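PDB 5NXK: serine-rich secreted cell wall anchored (LPXTG-motif ) protein from Lactobacillus reuteri ATCC 53608, which probably acts as a cell-surface adhesin, using a right-handed beta-solenoid binding region to attach the bacterium to its host's gut surfaces. Local coordinates for residues T184-W189 with T219-K224. Residues are numbered along the deposited sequence; the frame is centred on the assembly and turned at random.
Sequences TDIDMW and TEYNIK
Successive turns of the parallel beta-solenoid meet here, where Asp187 and Asn222 occupy equivalent corners and Ile186, Met188 and Trp189 stand in parallel register with Tyr221, Ile223 and Lys224. The backbone evidence is a set of inter-turn hydrogen bonds: Asp185 O accepts from Glu220 N and Tyr221 N, Asp187 N donates to Tyr221 O, and, past the bend, Lys224 N reaches Met188 O at 2.8 Å. At the corner the buried Asp187 carboxylate accepts from Thr219 OG1 at OD1 (syn side, 2.7 Å) and Asn222 ND2 at OD2 (anti side, 2.8 Å, N-H...O 164°), both donors standing out of its plane. Asn181 and Asn215 also bond to it, so amides and a hydroxyl grip this carboxylate. Just before the corner, the partly exposed Asp185 and Glu220 lie side by side, OD1 and OE2 3.6 Å apart; Lys159, salt-bridged to OE2, probably offsets the repulsion. On the face shared with Trp189 and Lys224, Ile186 CG1 makes apolar contact with Tyr221 CD2 at 3.7 Å. With CG anti to the backbone N, Lys224 runs alongside Trp189; its CD joins Ile186 CD1 over one indole face, as a CH-pi contact 3.9 Å from the five-membered-ring centroid.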
# COMPACT_ATOMS: atom_id res chain seq x y z
N THR A 184 4.88 11.67 -4.19
CA THR A 184 4.85 11.66 -2.73
C THR A 184 6.22 11.36 -2.10
O THR A 184 7.12 10.85 -2.77
CB THR A 184 3.80 10.65 -2.22
OG1 THR A 184 4.03 9.37 -2.82
CG2 THR A 184 2.38 11.12 -2.61
N ASP A 185 6.36 11.68 -0.81
CA ASP A 185 7.64 11.57 -0.13
C ASP A 185 8.00 10.13 0.22
O ASP A 185 9.18 9.81 0.40
CB ASP A 185 7.65 12.39 1.16
CG ASP A 185 7.39 13.88 0.91
OD1 ASP A 185 7.90 14.42 -0.09
OD2 ASP A 185 6.69 14.50 1.74
N ILE A 186 6.99 9.29 0.37
CA ILE A 186 7.21 7.94 0.88
C ILE A 186 6.48 6.94 -0.04
O ILE A 186 5.35 7.20 -0.43
CB ILE A 186 6.72 7.80 2.35
CG1 ILE A 186 7.40 8.85 3.24
CG2 ILE A 186 6.97 6.39 2.88
CD1 ILE A 186 6.85 8.89 4.66
N ASP A 187 7.12 5.83 -0.40
CA ASP A 187 6.46 4.82 -1.24
C ASP A 187 5.49 3.96 -0.43
O ASP A 187 4.36 3.72 -0.84
CB ASP A 187 7.48 3.92 -1.94
CG ASP A 187 8.40 4.68 -2.91
OD1 ASP A 187 8.05 5.80 -3.36
OD2 ASP A 187 9.49 4.14 -3.24
N MET A 188 5.94 3.48 0.73
CA MET A 188 5.10 2.64 1.60
C MET A 188 5.23 3.13 3.03
O MET A 188 6.32 3.09 3.60
CB MET A 188 5.50 1.17 1.54
CG MET A 188 5.30 0.49 0.20
SD MET A 188 5.95 -1.21 0.28
CE MET A 188 5.44 -1.83 -1.33
N TRP A 189 4.13 3.57 3.63
CA TRP A 189 4.15 4.02 5.01
C TRP A 189 3.20 3.15 5.81
O TRP A 189 1.99 3.21 5.62
CB TRP A 189 3.74 5.50 5.13
CG TRP A 189 4.04 6.10 6.47
CD1 TRP A 189 4.52 5.45 7.57
CD2 TRP A 189 3.92 7.48 6.84
NE1 TRP A 189 4.69 6.34 8.60
CE2 TRP A 189 4.34 7.59 8.18
CE3 TRP A 189 3.50 8.64 6.17
CZ2 TRP A 189 4.34 8.81 8.87
CZ3 TRP A 189 3.51 9.84 6.85
CH2 TRP A 189 3.93 9.92 8.18
N THR A 219 11.46 10.13 -4.21
CA THR A 219 11.04 9.63 -2.90
C THR A 219 12.10 9.86 -1.82
O THR A 219 13.29 9.68 -2.08
CB THR A 219 10.72 8.14 -3.03
OG1 THR A 219 9.58 7.99 -3.88
CG2 THR A 219 10.42 7.52 -1.68
N GLU A 220 11.68 10.26 -0.63
CA GLU A 220 12.62 10.39 0.49
C GLU A 220 12.87 9.05 1.17
O GLU A 220 14.02 8.69 1.40
CB GLU A 220 12.12 11.42 1.50
CG GLU A 220 12.01 12.82 0.91
CD GLU A 220 11.67 13.86 1.95
OE1 GLU A 220 12.58 14.61 2.37
OE2 GLU A 220 10.49 13.94 2.36
N TYR A 221 11.81 8.31 1.50
CA TYR A 221 11.96 6.96 2.07
C TYR A 221 11.14 5.97 1.26
O TYR A 221 9.97 6.22 1.01
CB TYR A 221 11.48 6.87 3.52
CG TYR A 221 11.64 8.09 4.38
CD1 TYR A 221 12.86 8.74 4.49
CD2 TYR A 221 10.56 8.59 5.09
CE1 TYR A 221 13.00 9.86 5.29
CE2 TYR A 221 10.69 9.71 5.89
CZ TYR A 221 11.91 10.34 5.98
OH TYR A 221 12.03 11.45 6.79
N ASN A 222 11.73 4.84 0.87
CA ASN A 222 10.93 3.83 0.18
C ASN A 222 9.90 3.19 1.13
O ASN A 222 8.72 3.07 0.81
CB ASN A 222 11.82 2.73 -0.41
CG ASN A 222 12.76 3.26 -1.49
OD1 ASN A 222 13.97 3.20 -1.33
ND2 ASN A 222 12.20 3.79 -2.58
N ILE A 223 10.38 2.76 2.29
CA ILE A 223 9.53 2.09 3.26
C ILE A 223 9.71 2.72 4.63
O ILE A 223 10.82 2.82 5.15
CB ILE A 223 9.84 0.58 3.36
CG1 ILE A 223 9.68 -0.10 1.99
CG2 ILE A 223 8.93 -0.10 4.39
CD1 ILE A 223 10.11 -1.59 2.01
N LYS A 224 8.62 3.20 5.20
CA LYS A 224 8.67 3.74 6.54
C LYS A 224 7.80 2.87 7.43
O LYS A 224 6.60 2.70 7.18
CB LYS A 224 8.22 5.20 6.58
CG LYS A 224 8.50 5.83 7.93
CD LYS A 224 8.05 7.27 8.09
CE LYS A 224 8.53 7.79 9.44
NZ LYS A 224 9.19 9.10 9.34